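Local coordinates for DNA polymerase III subunit beta (Deinococcus radiodurans, PDB 4TRT), which probably tethers DNA polymerases and other proteins to their template, forming a ring-shaped head-to-tail homodimer around DNA that confers processivity, at residues V1-K9 with L82-S92; P65-H73 with L107-Y115. One frame throughout, in Å; residues are numbered along the deposited sequence.

Both contacts belong to the N-terminal domain, and each combines a buried side with a solvent side. Contact 1 joins two neighbouring strands inside one antiparallel sheet, so backbone hydrogen bonds carry it, flanked by aliphatic side chains on the inner face and mostly polar or charged ones on the outer. Contact 2 sits where the end of that same sheet meets edge strand 68-71 of a second sheet, which runs on into the central domain. A single backbone bond crosses it, and aliphatic packing, led by valine, isoleucine and threonine methyls, makes up most of the remainder. The two meet in the core between the sheets, where Met2 CE lies 3.5 Å from Phe68 CE1 and Leu91 CD1 packs 3.7 Å from Thr109 CG2.

Contact 1: residues V1-K9 with L82-S92; sequences VMKANVTKK and LGGELVELELS. Unlike the reference sequence in segment 1-9: Val1 (reference Met).
Val6 pairs with Val87 and Ala4 with Leu89 in an antiparallel beta ladder between strands 2-7 and 86-92, neighbours in an outer sheet of the DNA-encircling ring. The axes run 166° apart, and reciprocal backbone N-H...O=C bonds join both pairs. Val6 and Val87 lie side by side, pointing the same way. In Val6, CG1 takes the place between backbone N and carbonyl carbon (chi1 63°), which sets it against Val87 CB at 3.9 Å. Ala4 adds only a CB beside that of Leu89, a small group that suits this buried face, where Leu89 and Val87 also lean on Val98 of strand 95-100.

The other face is largely polar and more open. Lys3 and Glu90 run alongside each other, each extended beyond CG, and Lys3 CE approaches Glu90 OE1 to 3.5 Å. Their charged atoms stay beyond salt-bridge range; Glu90 OE1 instead forms its salt bridge with Arg99. Asn5 lies parallel to Glu88 in the same manner, and one water joins Asn5 OD1 to Val87 O.

Lys8, at the start of helix 8-21, closes the ladder. Its N-H points almost straight at Glu85 O, and its CB rests 3.7 Å from Val87 CG2. With CG anti to the backbone N, the chain leaves the helix toward the 82-85 turn, then bends at chi3 (74°). A lysine fits here because its long aliphatic part can cross Val87 at about a right angle while its ammonium reaches main-chain oxygens. Glu85 OE2, 4.1 Å from Lys8 NZ, may add some electrostatic attraction. Lys8 NZ itself donates to Gly84 O at 2.8 Å and Leu82 O at 2.9 Å, with a weak third bond to Gly83 O at 3.2 Å.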
loop_
_atom_site.group_PDB
_atom_site.type_symbol
_atom_site.label_atom_id
_atom_site.label_comp_id
_atom_site.label_asym_id
_atom_site.label_seq_id
_atom_site.Cartn_x
_atom_site.Cartn_y
_atom_site.Cartn_z
ATOM N N VAL A 1 18.509 12.373 37.821
ATOM C CA VAL A 1 17.529 11.493 37.104
ATOM C C VAL A 1 18.234 10.800 35.955
ATOM O O VAL A 1 19.286 11.262 35.494
ATOM C CB VAL A 1 16.332 12.299 36.546
ATOM C CG1 VAL A 1 15.504 12.898 37.679
ATOM C CG2 VAL A 1 16.793 13.380 35.582
ATOM N N MET A 2 17.654 9.708 35.471
ATOM C CA MET A 2 18.187 9.050 34.277
ATOM C C MET A 2 18.063 9.917 33.034
ATOM O O MET A 2 16.998 10.459 32.743
ATOM C CB MET A 2 17.513 7.710 34.006
ATOM C CG MET A 2 18.274 6.878 32.984
ATOM S SD MET A 2 17.590 6.931 31.340
ATOM C CE MET A 2 16.447 5.585 31.664
ATOM N N LYS A 3 19.154 10.003 32.283
ATOM C CA LYS A 3 19.198 10.749 31.024
ATOM C C LYS A 3 20.032 9.968 30.014
ATOM O O LYS A 3 21.095 9.463 30.357
ATOM C CB LYS A 3 19.818 12.131 31.197
ATOM C CG LYS A 3 18.844 13.228 31.574
ATOM C CD LYS A 3 19.595 14.461 32.024
ATOM C CE LYS A 3 18.653 15.605 32.352
ATOM N NZ LYS A 3 19.376 16.812 32.788
ATOM N N ALA A 4 19.549 9.868 28.777
ATOM C CA ALA A 4 20.280 9.190 27.717
ATOM C C ALA A 4 20.330 10.050 26.455
ATOM O O ALA A 4 19.363 10.724 26.124
ATOM C CB ALA A 4 19.661 7.823 27.414
ATOM N N ASN A 5 21.475 10.037 25.775
ATOM C CA ASN A 5 21.593 10.667 24.466
ATOM C C ASN A 5 21.805 9.583 23.430
ATOM O O ASN A 5 22.717 8.792 23.553
ATOM C CB ASN A 5 22.738 11.682 24.453
ATOM C CG ASN A 5 22.369 12.959 25.170
ATOM O OD1 ASN A 5 21.527 13.738 24.704
ATOM N ND2 ASN A 5 22.986 13.182 26.303
ATOM N N VAL A 6 20.943 9.553 22.427
ATOM C CA VAL A 6 20.946 8.501 21.435
ATOM C C VAL A 6 20.683 9.112 20.044
ATOM O O VAL A 6 20.057 10.169 19.920
ATOM C CB VAL A 6 19.892 7.404 21.807
ATOM C CG1 VAL A 6 18.481 7.966 21.812
ATOM C CG2 VAL A 6 19.967 6.208 20.879
ATOM N N THR A 7 21.225 8.470 19.012
ATOM C CA THR A 7 20.977 8.852 17.624
ATOM C C THR A 7 19.575 8.402 17.238
ATOM O O THR A 7 19.192 7.267 17.534
ATOM C CB THR A 7 22.033 8.205 16.712
ATOM O OG1 THR A 7 23.289 8.864 16.926
ATOM C CG2 THR A 7 21.659 8.317 15.271
ATOM N N LYS A 8 18.807 9.277 16.597
ATOM C CA LYS A 8 17.455 8.933 16.172
ATOM C C LYS A 8 17.456 7.739 15.209
ATOM O O LYS A 8 16.610 6.847 15.335
ATOM C CB LYS A 8 16.738 10.116 15.523
ATOM C CG LYS A 8 15.278 9.838 15.186
ATOM C CD LYS A 8 14.584 11.014 14.514
ATOM C CE LYS A 8 15.024 11.192 13.064
ATOM N NZ LYS A 8 14.546 12.478 12.514
ATOM N N LYS A 9 18.393 7.741 14.261
ATOM C CA LYS A 9 18.490 6.697 13.241
ATOM C C LYS A 9 18.605 5.316 13.872
ATOM O O LYS A 9 17.902 4.380 13.483
ATOM C CB LYS A 9 19.694 6.943 12.328
ATOM C CG LYS A 9 19.912 5.851 11.277
ATOM C CD LYS A 9 21.032 6.208 10.313
ATOM C CE LYS A 9 21.674 4.960 9.716
ATOM N NZ LYS A 9 20.652 3.943 9.324
ATOM N N LEU A 82 9.987 12.621 15.144
ATOM C CA LEU A 82 10.883 13.666 15.595
ATOM C C LEU A 82 11.684 14.209 14.405
ATOM O O LEU A 82 12.049 13.468 13.486
ATOM C CB LEU A 82 11.831 13.173 16.674
ATOM C CG LEU A 82 11.295 12.908 18.059
ATOM C CD1 LEU A 82 12.439 12.327 18.873
ATOM C CD2 LEU A 82 10.766 14.162 18.738
ATOM N N GLY A 83 11.914 15.508 14.429
ATOM C CA GLY A 83 12.626 16.192 13.355
ATOM C C GLY A 83 14.129 15.995 13.384
ATOM O O GLY A 83 14.732 15.638 12.358
ATOM N N GLY A 84 14.753 16.218 14.536
ATOM C CA GLY A 84 16.224 16.274 14.594
ATOM C C GLY A 84 16.879 14.911 14.445
ATOM O O GLY A 84 16.188 13.904 14.281
ATOM N N GLU A 85 18.212 14.872 14.490
ATOM C CA GLU A 85 18.953 13.605 14.406
ATOM C C GLU A 85 19.401 13.047 15.756
ATOM O O GLU A 85 19.780 11.886 15.829
ATOM C CB GLU A 85 20.151 13.728 13.467
ATOM C CG GLU A 85 19.760 13.879 12.004
ATOM C CD GLU A 85 18.758 12.835 11.485
ATOM O OE1 GLU A 85 18.633 11.711 12.043
ATOM O OE2 GLU A 85 18.068 13.158 10.495
ATOM N N LEU A 86 19.376 13.870 16.809
ATOM C CA LEU A 86 19.844 13.450 18.113
ATOM C C LEU A 86 18.702 13.561 19.124
ATOM O O LEU A 86 17.994 14.590 19.189
ATOM C CB LEU A 86 21.077 14.241 18.565
ATOM C CG LEU A 86 22.328 14.180 17.677
ATOM C CD1 LEU A 86 23.409 15.072 18.280
ATOM C CD2 LEU A 86 22.864 12.770 17.463
ATOM N N VAL A 87 18.529 12.489 19.894
ATOM C CA VAL A 87 17.396 12.372 20.825
ATOM C C VAL A 87 17.905 12.360 22.266
ATOM O O VAL A 87 18.867 11.671 22.576
ATOM C CB VAL A 87 16.575 11.111 20.531
ATOM C CG1 VAL A 87 15.346 11.016 21.450
ATOM C CG2 VAL A 87 16.133 11.079 19.063
ATOM N N GLU A 88 17.259 13.138 23.129
ATOM C CA GLU A 88 17.487 13.058 24.566
ATOM C C GLU A 88 16.306 12.344 25.240
ATOM O O GLU A 88 15.154 12.725 25.041
ATOM C CB GLU A 88 17.665 14.453 25.175
ATOM C CG GLU A 88 18.070 14.380 26.645
ATOM C CD GLU A 88 18.151 15.713 27.351
ATOM O OE1 GLU A 88 17.228 16.537 27.192
ATOM O OE2 GLU A 88 19.129 15.903 28.101
ATOM N N LEU A 89 16.609 11.315 26.027
ATOM C CA LEU A 89 15.625 10.636 26.869
ATOM C C LEU A 89 15.901 11.041 28.296
ATOM O O LEU A 89 17.071 11.172 28.701
ATOM C CB LEU A 89 15.740 9.114 26.741
ATOM C CG LEU A 89 15.524 8.560 25.342
ATOM C CD1 LEU A 89 15.723 7.047 25.324
ATOM C CD2 LEU A 89 14.141 8.989 24.832
ATOM N N GLU A 90 14.838 11.301 29.047
ATOM C CA GLU A 90 14.947 11.572 30.474
ATOM C C GLU A 90 13.790 10.881 31.195
ATOM O O GLU A 90 12.659 10.928 30.738
ATOM C CB GLU A 90 14.944 13.078 30.762
ATOM C CG GLU A 90 14.997 13.421 32.254
ATOM C CD GLU A 90 14.903 14.909 32.553
ATOM O OE1 GLU A 90 15.212 15.740 31.679
ATOM O OE2 GLU A 90 14.537 15.254 33.691
ATOM N N LEU A 91 14.075 10.242 32.323
ATOM C CA LEU A 91 13.051 9.558 33.095
ATOM C C LEU A 91 12.957 10.218 34.452
ATOM O O LEU A 91 13.924 10.218 35.223
ATOM C CB LEU A 91 13.392 8.073 33.251
ATOM C CG LEU A 91 12.351 7.242 34.011
ATOM C CD1 LEU A 91 11.135 7.051 33.118
ATOM C CD2 LEU A 91 12.918 5.892 34.430
ATOM N N SER A 92 11.796 10.794 34.735
ATOM C CA SER A 92 11.543 11.469 35.997
ATOM C C SER A 92 10.193 11.036 36.530
ATOM O O SER A 92 9.172 11.292 35.892
ATOM C CB SER A 92 11.532 12.974 35.753
ATOM O OG SER A 92 11.614 13.695 36.963
HETATM O O HOH W 1 15.172 8.785 37.107
HETATM O O HOH W 2 21.643 12.914 21.811
HETATM O O HOH W 3 19.927 10.159 13.520
#

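Contact 2: residues P65-H73 with L107-Y115; sequences PENFVVPAH and LQTGDIEAY
The Phe68 ring is met at a slant by the Thr109 methyl, with CG2 4.3 Å from Phe68 CD2, while Val36 and Leu96, from two different sheets, also touch this side chain. Tyr115 is the second flat group, and Val69 CG1 likewise comes to it obliquely, nearest at Tyr115 CB. A large aromatic such as Phe68 suits this buried place because it can touch both layers at once.

Val69 carries the largest share of the packing. Its CG1 meets Ile112 CD1 at 3.5 Å as the two side chains slant past one another. Ile112 starts out with CG1 anti to the backbone N, and its second torsion (65°) turns CD1 back over the Phe68-Val69 backbone. The other branch, Val69 CG2, presses on the main chain of Gly110, 3.3 Å from its C atom; glycine, having no side chain, lets the methyl come this close.

Strand 68-71 is an edge of one antiparallel sheet, and 107-108 ends the outermost strand of the other, so the contact ties together the two beta layers of the N-terminal domain of the sliding ring. The backbone of Gln108 also hydrogen-bonds to the second subunit.

Val70 CG1 reaches Thr109 CG2 at 3.9 Å, and Val70 CB lies 4.2 Å from Leu107 CD2. Thr109 serves two environments: its methyl packs inward, whereas OG1 hydrogen-bonds to Gln94 OE1. Gly110 N donates to Val69 O at 2.9 Å, from well above the carbonyl plane (41°). A water accepts from Val69 N and donates to Gly110 O, continuing the link by one solvent molecule.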
loop_
_atom_site.group_PDB
_atom_site.type_symbol
_atom_site.label_atom_id
_atom_site.label_comp_id
_atom_site.label_asym_id
_atom_site.label_seq_id
_atom_site.Cartn_x
_atom_site.Cartn_y
_atom_site.Cartn_z
ATOM N N PRO A 65 21.550 5.026 35.165
ATOM C CA PRO A 65 20.693 4.074 34.468
ATOM C C PRO A 65 19.544 3.550 35.338
ATOM O O PRO A 65 19.708 3.323 36.534
ATOM C CB PRO A 65 21.655 2.936 34.078
ATOM C CG PRO A 65 22.822 3.072 34.977
ATOM C CD PRO A 65 22.940 4.539 35.261
ATOM N N GLU A 66 18.395 3.374 34.703
ATOM C CA GLU A 66 17.184 2.923 35.359
ATOM C C GLU A 66 16.344 2.259 34.271
ATOM O O GLU A 66 16.448 2.622 33.107
ATOM C CB GLU A 66 16.460 4.132 35.944
ATOM C CG GLU A 66 15.305 3.823 36.868
ATOM C CD GLU A 66 14.694 5.089 37.469
ATOM O OE1 GLU A 66 15.328 6.168 37.392
ATOM O OE2 GLU A 66 13.579 5.010 38.023
ATOM N N ASN A 67 15.556 1.256 34.643
ATOM C CA ASN A 67 14.733 0.529 33.676
ATOM C C ASN A 67 13.293 1.017 33.728
ATOM O O ASN A 67 12.836 1.496 34.760
ATOM C CB ASN A 67 14.770 -0.967 33.949
ATOM C CG ASN A 67 16.174 -1.536 33.951
ATOM O OD1 ASN A 67 17.067 -1.043 33.268
ATOM N ND2 ASN A 67 16.369 -2.585 34.721
ATOM N N PHE A 68 12.584 0.896 32.616
ATOM C CA PHE A 68 11.189 1.325 32.549
ATOM C C PHE A 68 10.467 0.622 31.416
ATOM O O PHE A 68 11.110 0.031 30.548
ATOM C CB PHE A 68 11.094 2.860 32.368
ATOM C CG PHE A 68 11.746 3.373 31.121
ATOM C CD1 PHE A 68 13.092 3.724 31.117
ATOM C CD2 PHE A 68 11.022 3.530 29.954
ATOM C CE1 PHE A 68 13.693 4.218 29.968
ATOM C CE2 PHE A 68 11.618 4.011 28.795
ATOM C CZ PHE A 68 12.965 4.355 28.802
ATOM N N VAL A 69 9.134 0.707 31.432
ATOM C CA VAL A 69 8.301 0.269 30.323
ATOM C C VAL A 69 7.449 1.427 29.788
ATOM O O VAL A 69 7.022 2.306 30.533
ATOM C CB VAL A 69 7.396 -0.928 30.692
ATOM C CG1 VAL A 69 8.237 -2.150 31.082
ATOM C CG2 VAL A 69 6.404 -0.563 31.795
ATOM N N VAL A 70 7.225 1.417 28.483
ATOM C CA VAL A 70 6.371 2.381 27.808
ATOM C C VAL A 70 5.613 1.634 26.699
ATOM O O VAL A 70 6.080 0.592 26.233
ATOM C CB VAL A 70 7.177 3.543 27.171
ATOM C CG1 VAL A 70 7.572 4.594 28.198
ATOM C CG2 VAL A 70 8.394 3.000 26.422
ATOM N N PRO A 71 4.441 2.145 26.283
ATOM C CA PRO A 71 3.729 1.518 25.158
ATOM C C PRO A 71 4.617 1.533 23.899
ATOM O O PRO A 71 5.083 2.604 23.481
ATOM C CB PRO A 71 2.484 2.395 24.972
ATOM C CG PRO A 71 2.370 3.218 26.210
ATOM C CD PRO A 71 3.762 3.366 26.753
ATOM N N ALA A 72 4.856 0.355 23.329
ATOM C CA ALA A 72 5.853 0.190 22.286
ATOM C C ALA A 72 5.532 0.964 21.009
ATOM O O ALA A 72 6.420 1.604 20.445
ATOM C CB ALA A 72 6.056 -1.288 21.972
ATOM N N HIS A 73 4.285 0.915 20.548
ATOM C CA HIS A 73 3.954 1.522 19.249
ATOM C C HIS A 73 3.890 3.018 19.313
ATOM O O HIS A 73 4.337 3.713 18.389
ATOM C CB HIS A 73 2.682 0.924 18.678
ATOM C CG HIS A 73 2.829 -0.526 18.338
ATOM N ND1 HIS A 73 2.788 -1.489 19.288
ATOM C CD2 HIS A 73 3.063 -1.173 17.127
ATOM C CE1 HIS A 73 2.988 -2.684 18.723
ATOM N NE2 HIS A 73 3.153 -2.502 17.400
ATOM N N LEU A 107 5.864 10.714 27.795
ATOM C CA LEU A 107 5.064 9.490 27.851
ATOM C C LEU A 107 4.956 8.982 29.292
ATOM O O LEU A 107 5.959 8.907 30.009
ATOM C CB LEU A 107 5.702 8.363 27.035
ATOM C CG LEU A 107 5.685 8.347 25.523
ATOM C CD1 LEU A 107 6.563 9.489 25.035
ATOM C CD2 LEU A 107 6.209 7.005 25.021
ATOM N N GLN A 108 3.739 8.631 29.703
ATOM C CA GLN A 108 3.544 7.924 30.959
ATOM C C GLN A 108 4.165 6.538 30.872
ATOM O O GLN A 108 3.936 5.822 29.908
ATOM C CB GLN A 108 2.054 7.799 31.279
ATOM C CG GLN A 108 1.453 9.109 31.753
ATOM C CD GLN A 108 2.037 9.607 33.067
ATOM O OE1 GLN A 108 1.924 8.958 34.115
ATOM N NE2 GLN A 108 2.663 10.776 33.014
ATOM N N THR A 109 4.977 6.183 31.857
ATOM C CA THR A 109 5.605 4.866 31.904
ATOM C C THR A 109 4.695 3.903 32.656
ATOM O O THR A 109 3.808 4.333 33.385
ATOM C CB THR A 109 6.963 4.922 32.618
ATOM O OG1 THR A 109 6.777 5.498 33.910
ATOM C CG2 THR A 109 7.948 5.778 31.843
ATOM N N GLY A 110 4.946 2.603 32.506
ATOM C CA GLY A 110 4.103 1.570 33.096
ATOM C C GLY A 110 4.736 0.868 34.276
ATOM O O GLY A 110 5.713 1.343 34.867
ATOM N N ASP A 111 4.167 -0.281 34.615
ATOM C CA ASP A 111 4.582 -1.039 35.795
ATOM C C ASP A 111 5.738 -1.972 35.429
ATOM O O ASP A 111 5.530 -3.143 35.183
ATOM C CB ASP A 111 3.380 -1.825 36.336
ATOM C CG ASP A 111 3.633 -2.443 37.709
ATOM O OD1 ASP A 111 4.715 -2.235 38.301
ATOM O OD2 ASP A 111 2.720 -3.134 38.196
ATOM N N ILE A 112 6.956 -1.441 35.411
ATOM C CA ILE A 112 8.153 -2.243 35.084
ATOM C C ILE A 112 8.285 -3.475 36.012
ATOM O O ILE A 112 8.644 -4.562 35.557
ATOM C CB ILE A 112 9.428 -1.367 35.174
ATOM C CG1 ILE A 112 10.702 -2.153 34.854
ATOM C CG2 ILE A 112 9.573 -0.763 36.562
ATOM C CD1 ILE A 112 10.786 -2.661 33.446
ATOM N N GLU A 113 7.955 -3.312 37.293
ATOM C CA GLU A 113 8.041 -4.426 38.262
ATOM C C GLU A 113 7.198 -5.635 37.868
ATOM O O GLU A 113 7.558 -6.761 38.183
ATOM C CB GLU A 113 7.638 -3.973 39.670
ATOM C CG GLU A 113 8.527 -2.892 40.274
ATOM C CD GLU A 113 9.967 -3.344 40.460
ATOM O OE1 GLU A 113 10.323 -3.765 41.591
ATOM O OE2 GLU A 113 10.738 -3.286 39.477
ATOM N N ALA A 114 6.093 -5.403 37.171
ATOM C CA ALA A 114 5.216 -6.485 36.739
ATOM C C ALA A 114 5.573 -7.071 35.366
ATOM O O ALA A 114 4.958 -8.054 34.957
ATOM C CB ALA A 114 3.768 -6.014 36.740
ATOM N N TYR A 115 6.524 -6.472 34.644
ATOM C CA TYR A 115 6.931 -7.000 33.334
ATOM C C TYR A 115 7.893 -8.191 33.523
ATOM O O TYR A 115 8.817 -8.101 34.324
ATOM C CB TYR A 115 7.584 -5.914 32.454
ATOM C CG TYR A 115 7.647 -6.324 31.002
ATOM C CD1 TYR A 115 8.699 -7.099 30.524
ATOM C CD2 TYR A 115 6.626 -5.994 30.119
ATOM C CE1 TYR A 115 8.747 -7.517 29.197
ATOM C CE2 TYR A 115 6.665 -6.408 28.802
ATOM C CZ TYR A 115 7.730 -7.173 28.344
ATOM O OH TYR A 115 7.766 -7.588 27.037
HETATM O O HOH W 4 8.278 2.013 33.994
#